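Local coordinates for protein KLLA0C04147p (Kluyveromyces lactis, PDB 5H2D) that binds ergosterol through the oxysterol-binding domain that makes up this C-terminal piece of the protein, and probably transfers sterols, at residues 28-33 / 337-342; 76-81 / 331-336; 275-280 / 316-321. All coordinates share one frame; numbering follows the deposited sequence.

Interaction 1: 28-33 / 337-342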
loop_
_atom_site.group_PDB
_atom_site.type_symbol
_atom_site.label_atom_id
_atom_site.label_comp_id
_atom_site.label_asym_id
_atom_site.label_seq_id
_atom_site.Cartn_x
_atom_site.Cartn_y
_atom_site.Cartn_z
ATOM N N LYS A 28 18.797 -0.017 12.898
ATOM C CA LYS A 28 18.385 1.256 12.326
ATOM C C LYS A 28 17.882 1.055 10.896
ATOM O O LYS A 28 18.433 0.254 10.136
ATOM C CB LYS A 28 19.574 2.219 12.370
ATOM C CG LYS A 28 19.483 3.481 11.547
ATOM C CD LYS A 28 20.748 4.304 11.775
ATOM C CE LYS A 28 21.244 4.967 10.506
ATOM N NZ LYS A 28 20.548 6.250 10.243
ATOM N N LEU A 29 16.816 1.773 10.544
ATOM C CA LEU A 29 16.246 1.661 9.203
ATOM C C LEU A 29 17.319 1.830 8.134
ATOM O O LEU A 29 18.197 2.690 8.235
ATOM C CB LEU A 29 15.160 2.720 9.001
ATOM C CG LEU A 29 13.920 2.614 9.882
ATOM C CD1 LEU A 29 13.007 3.796 9.660
ATOM C CD2 LEU A 29 13.183 1.314 9.592
ATOM N N ARG A 30 17.229 1.025 7.076
ATOM C CA ARG A 30 18.152 1.181 5.964
ATOM C C ARG A 30 17.995 2.550 5.305
ATOM O O ARG A 30 16.878 2.989 4.994
ATOM C CB ARG A 30 17.928 0.071 4.931
ATOM C CG ARG A 30 18.881 0.165 3.743
ATOM C CD ARG A 30 18.881 -1.111 2.936
ATOM N NE ARG A 30 17.669 -1.255 2.120
ATOM C CZ ARG A 30 17.568 -2.149 1.149
ATOM N NH1 ARG A 30 18.599 -2.955 0.887
ATOM N NH2 ARG A 30 16.451 -2.224 0.423
ATOM N N GLN A 31 19.131 3.218 5.076
ATOM C CA GLN A 31 19.162 4.596 4.595
ATOM C C GLN A 31 19.506 4.723 3.122
ATOM O O GLN A 31 19.238 5.776 2.531
ATOM C CB GLN A 31 20.186 5.420 5.385
ATOM C CG GLN A 31 19.946 5.440 6.870
ATOM C CD GLN A 31 18.744 6.273 7.255
ATOM O OE1 GLN A 31 18.656 7.458 6.914
ATOM N NE2 GLN A 31 17.801 5.657 7.965
ATOM N N ARG A 32 20.124 3.711 2.535
ATOM C CA ARG A 32 20.505 3.766 1.133
ATOM C C ARG A 32 20.720 2.344 0.651
ATOM O O ARG A 32 20.711 1.389 1.435
ATOM C CB ARG A 32 21.765 4.612 0.930
ATOM C CG ARG A 32 22.982 4.099 1.684
ATOM C CD ARG A 32 24.273 4.641 1.066
ATOM N NE ARG A 32 24.503 4.093 -0.273
ATOM C CZ ARG A 32 25.369 4.588 -1.152
ATOM N NH1 ARG A 32 26.096 5.656 -0.849
ATOM N NH2 ARG A 32 25.501 4.019 -2.345
ATOM N N LEU A 33 20.879 2.215 -0.660
ATOM C CA LEU A 33 21.218 0.953 -1.296
ATOM C C LEU A 33 22.719 0.878 -1.527
ATOM O O LEU A 33 23.415 1.892 -1.565
ATOM C CB LEU A 33 20.488 0.797 -2.628
ATOM C CG LEU A 33 18.970 0.939 -2.568
ATOM C CD1 LEU A 33 18.391 0.743 -3.961
ATOM C CD2 LEU A 33 18.399 -0.061 -1.576
ATOM N N LEU A 337 12.157 -1.016 2.933
ATOM C CA LEU A 337 11.246 -2.152 2.947
ATOM C C LEU A 337 11.948 -3.468 2.640
ATOM O O LEU A 337 11.708 -4.474 3.317
ATOM C CB LEU A 337 10.117 -1.924 1.942
ATOM C CG LEU A 337 9.168 -0.784 2.307
ATOM C CD1 LEU A 337 8.176 -0.516 1.176
ATOM C CD2 LEU A 337 8.429 -1.071 3.598
ATOM N N ASN A 338 12.778 -3.497 1.597
ATOM C CA ASN A 338 13.463 -4.723 1.204
ATOM C C ASN A 338 14.830 -4.868 1.859
ATOM O O ASN A 338 15.709 -5.535 1.298
ATOM C CB ASN A 338 13.602 -4.799 -0.317
ATOM C CG ASN A 338 13.763 -6.230 -0.802
ATOM O OD1 ASN A 338 13.095 -7.128 -0.306
ATOM N ND2 ASN A 338 14.680 -6.452 -1.752
ATOM N N ALA A 339 15.027 -4.277 3.030
ATOM C CA ALA A 339 16.333 -4.308 3.692
ATOM C C ALA A 339 16.555 -5.647 4.379
ATOM O O ALA A 339 15.749 -6.031 5.233
ATOM C CB ALA A 339 16.426 -3.187 4.717
ATOM N N PRO A 340 17.635 -6.377 4.060
ATOM C CA PRO A 340 17.942 -7.647 4.751
ATOM C C PRO A 340 18.657 -7.378 6.070
ATOM O O PRO A 340 19.840 -7.701 6.258
ATOM C CB PRO A 340 18.826 -8.368 3.731
ATOM C CG PRO A 340 19.589 -7.251 3.086
ATOM C CD PRO A 340 18.609 -6.082 2.994
ATOM N N GLN A 341 17.916 -6.758 6.984
ATOM C CA GLN A 341 18.481 -6.263 8.237
ATOM C C GLN A 341 19.088 -7.415 9.035
ATOM O O GLN A 341 18.421 -8.436 9.249
ATOM C CB GLN A 341 17.400 -5.552 9.057
ATOM C CG GLN A 341 16.760 -4.341 8.361
ATOM C CD GLN A 341 17.668 -3.118 8.286
ATOM O OE1 GLN A 341 18.600 -3.065 7.490
ATOM N NE2 GLN A 341 17.373 -2.115 9.109
ATOM N N PRO A 342 20.326 -7.273 9.518
ATOM C CA PRO A 342 21.028 -8.423 10.123
ATOM C C PRO A 342 20.292 -9.073 11.285
ATOM O O PRO A 342 20.270 -10.307 11.373
ATOM C CB PRO A 342 22.362 -7.814 10.589
ATOM C CG PRO A 342 22.525 -6.546 9.826
ATOM C CD PRO A 342 21.157 -6.062 9.420
HETATM O O HOH W 1 13.699 -1.592 -0.443
#
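Arg30 lies against Ala339 at the tight end of this contact, its guanidinium flat over the loop backbone. The CA of Ala339 sits 3.5 Å above the guanidinium plane, over its centre, while the opposite face is covered by Leu33 CD2. A bend at chi3 (75°) turns NE of Arg30 to within 3.5 Å of Ala339 CB, and a residue as small as alanine suits a spot where a flat group must come so near the main chain. Pro340, the centre of an inverse gamma turn, places its CD 3.8 Å from Arg30 NH1. The polar rim is well supplied: NE donates to Val335 O, NH1 forms a salt bridge with Glu363, and a water in the plane of the group accepts a weak hydrogen bond from Arg30 NH2 and a sound one from Asn338 N, 2.9 Å away.

The other end is looser and nearer solvent. There a single bond joins the segments, 2.8 Å from Gln341 NE2 to Lys28 O, with the donor well above the carbonyl plane. The Gln341 chain bends at chi2 (-73°), and its amide supplies an in-plane N-H; Lys28 takes part through its carbonyl, its CB pointing away. Neither segment has regular structure: a stretch ahead of helix 45-49 packs on the loop between helices 332-337 and 357-363 of the oxysterol-binding domain.

Interaction 2: 76-81 / 331-336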
loop_
_atom_site.group_PDB
_atom_site.type_symbol
_atom_site.label_atom_id
_atom_site.label_comp_id
_atom_site.label_asym_id
_atom_site.label_seq_id
_atom_site.Cartn_x
_atom_site.Cartn_y
_atom_site.Cartn_z
ATOM N N VAL A 76 2.400 -2.227 -1.748
ATOM C CA VAL A 76 1.199 -2.080 -0.928
ATOM C C VAL A 76 1.549 -1.588 0.473
ATOM O O VAL A 76 0.790 -0.815 1.071
ATOM C CB VAL A 76 0.422 -3.406 -0.899
ATOM C CG1 VAL A 76 -0.709 -3.332 0.104
ATOM C CG2 VAL A 76 -0.122 -3.723 -2.306
ATOM N N ALA A 77 2.709 -1.986 1.009
ATOM C CA ALA A 77 3.139 -1.453 2.298
ATOM C C ALA A 77 3.410 0.046 2.255
ATOM O O ALA A 77 3.392 0.698 3.307
ATOM C CB ALA A 77 4.391 -2.192 2.783
ATOM N N GLU A 78 3.668 0.618 1.071
ATOM C CA GLU A 78 3.840 2.060 0.988
ATOM C C GLU A 78 2.555 2.826 1.302
ATOM O O GLU A 78 2.611 4.053 1.440
ATOM C CB GLU A 78 4.396 2.438 -0.395
ATOM C CG GLU A 78 5.819 1.885 -0.606
ATOM C CD GLU A 78 6.484 2.323 -1.911
ATOM O OE1 GLU A 78 6.579 3.544 -2.182
ATOM O OE2 GLU A 78 6.955 1.439 -2.661
ATOM N N ASP A 79 1.412 2.137 1.432
ATOM C CA ASP A 79 0.216 2.760 2.002
ATOM C C ASP A 79 0.519 3.391 3.350
ATOM O O ASP A 79 -0.154 4.346 3.764
ATOM C CB ASP A 79 -0.908 1.744 2.242
ATOM C CG ASP A 79 -1.599 1.262 0.988
ATOM O OD1 ASP A 79 -1.445 1.862 -0.103
ATOM O OD2 ASP A 79 -2.319 0.239 1.132
ATOM N N LEU A 80 1.512 2.859 4.050
ATOM C CA LEU A 80 1.768 3.226 5.439
ATOM C C LEU A 80 2.763 4.363 5.601
ATOM O O LEU A 80 3.093 4.708 6.744
ATOM C CB LEU A 80 2.279 1.998 6.200
ATOM C CG LEU A 80 1.320 0.810 6.162
ATOM C CD1 LEU A 80 1.882 -0.335 6.980
ATOM C CD2 LEU A 80 -0.065 1.235 6.666
ATOM N N GLU A 81 3.257 4.954 4.505
ATOM C CA GLU A 81 4.339 5.928 4.628
ATOM C C GLU A 81 3.963 7.065 5.572
ATOM O O GLU A 81 4.796 7.523 6.363
ATOM C CB GLU A 81 4.722 6.491 3.256
ATOM C CG GLU A 81 5.854 7.496 3.335
ATOM C CD GLU A 81 6.373 7.929 1.961
ATOM O OE1 GLU A 81 5.912 7.389 0.931
ATOM O OE2 GLU A 81 7.243 8.821 1.903
ATOM N N THR A 331 11.717 6.041 -2.958
ATOM C CA THR A 331 11.586 6.956 -1.831
ATOM C C THR A 331 12.428 6.472 -0.653
ATOM O O THR A 331 12.834 5.313 -0.581
ATOM C CB THR A 331 10.135 7.059 -1.363
ATOM O OG1 THR A 331 9.682 5.765 -0.940
ATOM C CG2 THR A 331 9.224 7.604 -2.472
ATOM N N LYS A 332 12.657 7.373 0.306
ATOM C CA LYS A 332 13.303 6.964 1.551
ATOM C C LYS A 332 12.549 5.811 2.198
ATOM O O LYS A 332 13.149 4.824 2.641
ATOM C CB LYS A 332 13.377 8.137 2.534
ATOM C CG LYS A 332 14.422 9.191 2.241
ATOM C CD LYS A 332 14.784 9.931 3.552
ATOM C CE LYS A 332 14.495 11.426 3.497
ATOM N NZ LYS A 332 13.035 11.734 3.489
ATOM N N PHE A 333 11.218 5.930 2.274
ATOM C CA PHE A 333 10.435 4.882 2.912
ATOM C C PHE A 333 10.581 3.568 2.156
ATOM O O PHE A 333 10.758 2.510 2.768
ATOM C CB PHE A 333 8.965 5.289 2.997
ATOM C CG PHE A 333 8.110 4.315 3.757
ATOM C CD1 PHE A 333 8.115 4.295 5.149
ATOM C CD2 PHE A 333 7.267 3.433 3.086
ATOM C CE1 PHE A 333 7.323 3.406 5.844
ATOM C CE2 PHE A 333 6.481 2.541 3.783
ATOM C CZ PHE A 333 6.494 2.534 5.161
ATOM N N ALA A 334 10.520 3.619 0.823
ATOM C CA ALA A 334 10.627 2.385 0.057
ATOM C C ALA A 334 11.984 1.727 0.250
ATOM O O ALA A 334 12.076 0.500 0.255
ATOM C CB ALA A 334 10.363 2.647 -1.430
ATOM N N VAL A 335 13.044 2.525 0.422
ATOM C CA VAL A 335 14.368 1.966 0.673
ATOM C C VAL A 335 14.387 1.112 1.936
ATOM O O VAL A 335 15.160 0.142 2.028
ATOM C CB VAL A 335 15.406 3.107 0.729
ATOM C CG1 VAL A 335 16.736 2.606 1.324
ATOM C CG2 VAL A 335 15.664 3.642 -0.671
ATOM N N THR A 336 13.517 1.411 2.913
ATOM C CA THR A 336 13.542 0.625 4.148
ATOM C C THR A 336 12.929 -0.766 3.995
ATOM O O THR A 336 13.165 -1.628 4.851
ATOM C CB THR A 336 12.810 1.337 5.299
ATOM O OG1 THR A 336 11.384 1.287 5.098
ATOM C CG2 THR A 336 13.281 2.780 5.459
HETATM O O HOH W 2 7.254 5.168 -0.185
HETATM O O HOH W 3 9.908 8.549 2.119
#
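The two backbones come nearest at Glu81 and Phe333, whose CA atoms are 6.4 Å apart. A second approach, Glu78 to Ala334, has its CA atoms at 6.9 Å. Residues 76-81 leave a weakly bonded helix through a 3-10 segment, while 332-336 begin a short helix that Thr331 caps: its OG1 accepts from Ala334 N at 2.9 Å, as an N-cap threonine does.

Phe333 reaches from this first turn onto the segment opposite, its CG anti to the backbone N (chi1 -175°). Its ring lies beneath Glu81, whose CA stands 3.9 Å from the ring centroid and only 3° off the normal, a CH-pi contact. The side chain of Glu81 then runs back past the phenyl group in the opposite direction, its carboxylate nearly parallel to the ring, and its CG packs on Phe333 CB. At the ring's edge, Ala77 O lies 3.6 Å from CE2. Leu80 CB packs more loosely near CZ. An alanine in place of Phe333 would probably open a gap beneath Glu81 and beside Ala77 and Leu80, letting the 3-10 turn shift.

The contact adjoins the ergosterol pocket of the oxysterol-binding domain: Asp79, in the same 3-10 turn, touches the sterol and forms a salt bridge with Lys205.

The acids gather around water. One molecule donates to Glu78 OE1 at 2.7 Å and to Glu81 OE1, and accepts from Thr331 OG1, linking the capping threonine to both glutamates. Another donates to Glu81 OE2 and accepts from Phe333 N. The charges have further partners: Glu78 forms salt bridges with Arg116 and Arg75, and Glu81 OE2 accepts from Asn321. Ala334 offers Glu78 only a methyl, its CB 3.8 Å from OE2, which lets the acid lie close to the helix.

Interaction 3: 275-280 / 316-321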
loop_
_atom_site.group_PDB
_atom_site.type_symbol
_atom_site.label_atom_id
_atom_site.label_comp_id
_atom_site.label_asym_id
_atom_site.label_seq_id
_atom_site.Cartn_x
_atom_site.Cartn_y
_atom_site.Cartn_z
ATOM N N GLU A 275 2.436 16.725 -3.715
ATOM C CA GLU A 275 3.019 17.847 -2.988
ATOM C C GLU A 275 2.417 18.067 -1.602
ATOM O O GLU A 275 3.110 17.898 -0.601
ATOM C CB GLU A 275 2.892 19.128 -3.812
ATOM C CG GLU A 275 3.611 20.319 -3.198
ATOM C CD GLU A 275 3.583 21.545 -4.099
ATOM O OE1 GLU A 275 2.845 21.530 -5.114
ATOM O OE2 GLU A 275 4.299 22.522 -3.789
ATOM N N SER A 276 1.150 18.461 -1.514
ATOM C CA SER A 276 0.601 18.787 -0.202
ATOM C C SER A 276 -0.912 18.879 -0.295
ATOM O O SER A 276 -1.473 19.115 -1.371
ATOM C CB SER A 276 1.175 20.101 0.339
ATOM O OG SER A 276 0.799 21.194 -0.479
ATOM N N VAL A 277 -1.565 18.696 0.851
ATOM C CA VAL A 277 -3.014 18.798 0.960
ATOM C C VAL A 277 -3.366 19.655 2.171
ATOM O O VAL A 277 -2.792 19.475 3.251
ATOM C CB VAL A 277 -3.683 17.418 1.073
ATOM C CG1 VAL A 277 -5.136 17.581 1.499
ATOM C CG2 VAL A 277 -3.589 16.689 -0.266
ATOM N N SER A 278 -4.307 20.573 1.985
ATOM C CA SER A 278 -4.805 21.464 3.024
ATOM C C SER A 278 -6.310 21.275 3.146
ATOM O O SER A 278 -6.954 20.681 2.282
ATOM C CB SER A 278 -4.473 22.927 2.696
ATOM O OG SER A 278 -3.070 23.133 2.674
ATOM N N ALA A 279 -6.886 21.800 4.227
ATOM C CA ALA A 279 -8.303 21.584 4.473
ATOM C C ALA A 279 -8.875 22.802 5.181
ATOM O O ALA A 279 -8.141 23.661 5.673
ATOM C CB ALA A 279 -8.552 20.323 5.309
ATOM N N LYS A 280 -10.200 22.850 5.246
ATOM C CA LYS A 280 -10.875 23.897 5.998
ATOM C C LYS A 280 -12.227 23.391 6.472
ATOM O O LYS A 280 -12.839 22.515 5.852
ATOM C CB LYS A 280 -11.050 25.166 5.156
ATOM C CG LYS A 280 -12.121 25.061 4.102
ATOM C CD LYS A 280 -11.741 25.872 2.869
ATOM C CE LYS A 280 -11.158 27.210 3.260
ATOM N NZ LYS A 280 -12.093 27.962 4.150
ATOM N N ASN A 316 -2.869 23.192 7.019
ATOM C CA ASN A 316 -2.147 22.113 6.357
ATOM C C ASN A 316 -2.405 20.793 7.068
ATOM O O ASN A 316 -2.494 20.735 8.298
ATOM C CB ASN A 316 -0.650 22.416 6.337
ATOM C CG ASN A 316 -0.319 23.636 5.504
ATOM O OD1 ASN A 316 -0.979 23.910 4.504
ATOM N ND2 ASN A 316 0.705 24.382 5.917
ATOM N N VAL A 317 -2.535 19.720 6.286
ATOM C CA VAL A 317 -2.759 18.389 6.823
ATOM C C VAL A 317 -1.651 17.426 6.426
ATOM O O VAL A 317 -1.207 16.614 7.247
ATOM C CB VAL A 317 -4.137 17.832 6.396
ATOM C CG1 VAL A 317 -5.263 18.693 6.961
ATOM C CG2 VAL A 317 -4.238 17.753 4.890
ATOM N N TRP A 318 -1.182 17.500 5.180
ATOM C CA TRP A 318 -0.186 16.556 4.687
ATOM C C TRP A 318 0.767 17.238 3.713
ATOM O O TRP A 318 0.346 18.057 2.892
ATOM C CB TRP A 318 -0.869 15.356 4.008
ATOM C CG TRP A 318 0.103 14.509 3.259
ATOM C CD1 TRP A 318 0.930 13.553 3.779
ATOM C CD2 TRP A 318 0.392 14.575 1.860
ATOM N NE1 TRP A 318 1.717 13.020 2.787
ATOM C CE2 TRP A 318 1.402 13.625 1.598
ATOM C CE3 TRP A 318 -0.105 15.341 0.803
ATOM C CZ2 TRP A 318 1.914 13.412 0.318
ATOM C CZ3 TRP A 318 0.408 15.132 -0.472
ATOM C CH2 TRP A 318 1.412 14.178 -0.697
ATOM N N HIS A 319 2.051 16.887 3.800
ATOM C CA HIS A 319 3.037 17.319 2.819
ATOM C C HIS A 319 3.967 16.159 2.502
ATOM O O HIS A 319 4.300 15.369 3.388
ATOM C CB HIS A 319 3.862 18.512 3.328
ATOM C CG HIS A 319 4.651 19.201 2.258
ATOM N ND1 HIS A 319 5.774 18.642 1.680
ATOM C CD2 HIS A 319 4.479 20.404 1.659
ATOM C CE1 HIS A 319 6.259 19.471 0.773
ATOM N NE2 HIS A 319 5.490 20.546 0.737
ATOM N N VAL A 320 4.397 16.080 1.241
ATOM C CA VAL A 320 5.257 14.985 0.796
ATOM C C VAL A 320 6.607 15.053 1.499
ATOM O O VAL A 320 7.155 16.141 1.745
ATOM C CB VAL A 320 5.418 15.031 -0.734
ATOM C CG1 VAL A 320 6.194 16.262 -1.157
ATOM C CG2 VAL A 320 6.101 13.761 -1.248
ATOM N N ASN A 321 7.153 13.884 1.825
ATOM C CA ASN A 321 8.498 13.798 2.367
ATOM C C ASN A 321 9.519 14.247 1.331
ATOM O O ASN A 321 9.316 14.106 0.119
ATOM C CB ASN A 321 8.807 12.363 2.812
ATOM C CG ASN A 321 8.089 11.981 4.093
ATOM O OD1 ASN A 321 7.963 12.797 5.004
ATOM N ND2 ASN A 321 7.605 10.745 4.169
#
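Glu275 O is approached by several groups of His319 and Val320. Val320 N donates to it at 2.9 Å, and His319 CA adds a longer CA-H...O contact. The same oxygen stands 3.4 Å above the imidazole plane of His319, over its centre. That ring is held in turn by its ND1, which donates to a lone pair of Val320 O within the ring plane.

Farther along, Val277 N donates to Trp318 O at 2.9 Å, with an N-H...O angle of 164°. On the face bearing Ser276 and Ser278, the hydroxyl OG of Ser278 donates to Asn316 OD1 at 2.9 Å, in the carbonyl plane; serine and asparagine are small enough to meet across a non-hydrogen-bonded pair, and Asn316 ND2 goes on to Ser305. Ser276 CB lies 3.6 Å from His319 CD2.

Val277 and Trp318 share the other face. There chi1 sets the tryptophan CG anti to the backbone N and chi2 (81°) turns the indole; CE3 lies 3.9 Å from Val277 CG2, and CZ3 is 3.6 Å from Ser276 N. The indole also meets Tyr82 edge-to-face, and Ile104 of helix 95-108 touches Val277, Val317 and Trp318, so branched and aromatic residues suit this packing. A separate apolar contact brings Ala279 CB to 4.0 Å from Val317 CG1.

Strands 276-280 and 316-319 run antiparallel, at 169°, but Val317 and Trp318 both face Val277, where the register slips by one residue. This is a classic beta bulge, set between two of the later antiparallel strands of the oxysterol-binding domain.

How the interactions relate
From the N terminus, residues 28-33 come first and pair with 337-342, some 300 residues later, so interaction 1 closes the longest loop. Inside it, 76-81 pairs with 331-336 in interaction 2, and inside that again 275-280 meets 316-321 in interaction 3; the loops nest and none cross. Interaction 1 joins the N-terminal run to the loop after helix 332-337, interaction 2 sets that helix against the turn after helix 72-77, and interaction 3 pairs two late strands. Interaction 2 touches both others, meeting interaction 1 also where Leu337 packs on Glu78. Interactions 1 and 3 do not touch, their nearest atoms being about 10 Å apart.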